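Local structure of thiamine pyrophosphokinase (Bacillus subtilis, 3LM8) at residues 4-9 against 84-89. The protein catalyses the ATP-dependent pyrophosphorylation of thiamine to thiamine diphosphate, releasing AMP, and serves in thiamine salvage. The protein carries 1 engineered substitution. Sequence-based numbering, arbitrary orientation.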
loop_
_atom_site.group_PDB
_atom_site.type_symbol
_atom_site.label_atom_id
_atom_site.label_comp_id
_atom_site.label_asym_id
_atom_site.label_seq_id
_atom_site.Cartn_x
_atom_site.Cartn_y
_atom_site.Cartn_z
ATOM N N ILE A 4 3.143 -9.712 -5.115
ATOM C CA ILE A 4 2.381 -10.249 -4.003
ATOM C C ILE A 4 1.349 -9.202 -3.587
ATOM O O ILE A 4 1.694 -8.035 -3.396
ATOM C CB ILE A 4 3.285 -10.606 -2.822
ATOM C CG1 ILE A 4 4.263 -11.689 -3.254
ATOM C CG2 ILE A 4 2.443 -11.139 -1.646
ATOM C CD1 ILE A 4 5.172 -12.148 -2.150
ATOM N N ASN A 5 0.082 -9.612 -3.504
ATOM C CA ASN A 5 -0.989 -8.706 -3.094
ATOM C C ASN A 5 -1.594 -9.194 -1.792
ATOM O O ASN A 5 -2.026 -10.350 -1.683
ATOM C CB ASN A 5 -2.111 -8.633 -4.125
ATOM C CG ASN A 5 -1.680 -8.008 -5.412
ATOM O OD1 ASN A 5 -0.566 -7.492 -5.531
ATOM N ND2 ASN A 5 -2.563 -8.049 -6.398
ATOM N N ILE A 6 -1.639 -8.289 -0.819
ATOM C CA ILE A 6 -2.174 -8.573 0.501
ATOM C C ILE A 6 -3.440 -7.758 0.705
ATOM O O ILE A 6 -3.455 -6.543 0.464
ATOM C CB ILE A 6 -1.184 -8.149 1.584
ATOM C CG1 ILE A 6 0.208 -8.708 1.277
ATOM C CG2 ILE A 6 -1.690 -8.588 2.929
ATOM C CD1 ILE A 6 1.301 -8.228 2.234
ATOM N N VAL A 7 -4.501 -8.416 1.154
ATOM C CA VAL A 7 -5.760 -7.725 1.416
ATOM C C VAL A 7 -6.040 -7.783 2.918
ATOM O O VAL A 7 -6.412 -8.827 3.452
ATOM C CB VAL A 7 -6.919 -8.376 0.629
ATOM C CG1 VAL A 7 -8.257 -7.704 0.967
ATOM C CG2 VAL A 7 -6.635 -8.260 -0.854
ATOM N N ALA A 8 -5.826 -6.654 3.593
ATOM C CA ALA A 8 -6.052 -6.553 5.031
ATOM C C ALA A 8 -7.551 -6.496 5.269
ATOM O O ALA A 8 -8.315 -6.372 4.319
ATOM C CB ALA A 8 -5.379 -5.305 5.585
ATOM N N GLY A 9 -7.967 -6.547 6.530
ATOM C CA GLY A 9 -9.388 -6.562 6.838
ATOM C C GLY A 9 -10.128 -5.261 7.062
ATOM O O GLY A 9 -10.945 -5.174 7.982
ATOM N N LEU A 84 2.545 -9.019 10.190
ATOM C CA LEU A 84 3.118 -10.357 10.094
ATOM C C LEU A 84 3.126 -10.871 8.663
ATOM O O LEU A 84 4.083 -11.520 8.234
ATOM C CB LEU A 84 2.343 -11.336 10.982
ATOM C CG LEU A 84 2.678 -12.819 10.777
ATOM C CD1 LEU A 84 4.196 -13.028 10.777
ATOM C CD2 LEU A 84 2.013 -13.645 11.874
ATOM N N ALA A 85 2.049 -10.583 7.940
ATOM C CA ALA A 85 1.904 -11.000 6.551
ATOM C C ALA A 85 2.976 -10.353 5.679
ATOM O O ALA A 85 3.446 -10.950 4.706
ATOM C CB ALA A 85 0.524 -10.621 6.044
ATOM N N LEU A 86 3.366 -9.133 6.038
ATOM C CA LEU A 86 4.379 -8.413 5.282
ATOM C C LEU A 86 5.759 -9.072 5.363
ATOM O O LEU A 86 6.482 -9.115 4.368
ATOM C CB LEU A 86 4.458 -6.963 5.752
ATOM C CG LEU A 86 5.287 -6.047 4.847
ATOM C CD1 LEU A 86 4.736 -6.084 3.417
ATOM C CD2 LEU A 86 5.266 -4.627 5.420
ATOM N N ASP A 87 6.124 -9.590 6.535
ATOM C CA ASP A 87 7.409 -10.275 6.689
ATOM C C ASP A 87 7.459 -11.489 5.765
ATOM O O ASP A 87 8.472 -11.768 5.132
ATOM C CB ASP A 87 7.615 -10.757 8.130
ATOM C CG ASP A 87 7.912 -9.630 9.094
ATOM O OD1 ASP A 87 8.551 -8.645 8.682
ATOM O OD2 ASP A 87 7.524 -9.739 10.273
ATOM N N TRP A 88 6.353 -12.220 5.712
ATOM C CA TRP A 88 6.242 -13.408 4.872
ATOM C C TRP A 88 6.458 -13.032 3.410
ATOM O O TRP A 88 7.131 -13.748 2.662
ATOM C CB TRP A 88 4.852 -14.022 5.040
ATOM C CG TRP A 88 4.665 -15.321 4.327
ATOM C CD1 TRP A 88 4.892 -16.569 4.825
ATOM C CD2 TRP A 88 4.223 -15.501 2.978
ATOM N NE1 TRP A 88 4.618 -17.517 3.871
ATOM C CE2 TRP A 88 4.207 -16.888 2.726
ATOM C CE3 TRP A 88 3.843 -14.623 1.957
ATOM C CZ2 TRP A 88 3.824 -17.423 1.491
ATOM C CZ3 TRP A 88 3.463 -15.156 0.729
ATOM C CH2 TRP A 88 3.458 -16.544 0.508
ATOM N N ALA A 89 5.876 -11.903 3.012
ATOM C CA ALA A 89 5.984 -11.419 1.641
ATOM C C ALA A 89 7.363 -10.822 1.310
ATOM O O ALA A 89 7.907 -11.083 0.232
ATOM C CB ALA A 89 4.887 -10.406 1.369
#
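I4 and I6, two alternate residues of strand 3-7, meet A89 and A85, one turn apart on helix 81-92, in a contact of helix on sheet carried by apolar side chains. Strand 4-7 and helix 84-89 run nearly antiparallel (172°), their axes 10.0 Å apart at closest approach, the usual spacing of a helix on a sheet, and the alanines present only a methyl to the strand. I4 grips A89 with both branches: CG2 and CD1 each lie 3.9 Å from the A89 CB. With CG1 beside the backbone N (chi1 -62°) and CD1 extended beyond it (chi2 -178°), CD1 also comes 3.8 Å from the A89 carbonyl O, a van der Waals approach. I6 spreads its contacts over three residues. Its CG2 is 4.3 Å from the CB of A85, while its CD1 divides between the A89 CB and, at 4.2 Å, the CD1 of L86.

I97 of the neighbouring strand 96-100 touches I6, L86 and A89, and V31 on strand 26-31 touches A85, continuing the apolar layer across the parallel part of the sheet. This is the helix-on-sheet packing of an alpha/beta fold. With no polar bond between the two segments, their mutual position probably rests on side-chain shape and burial.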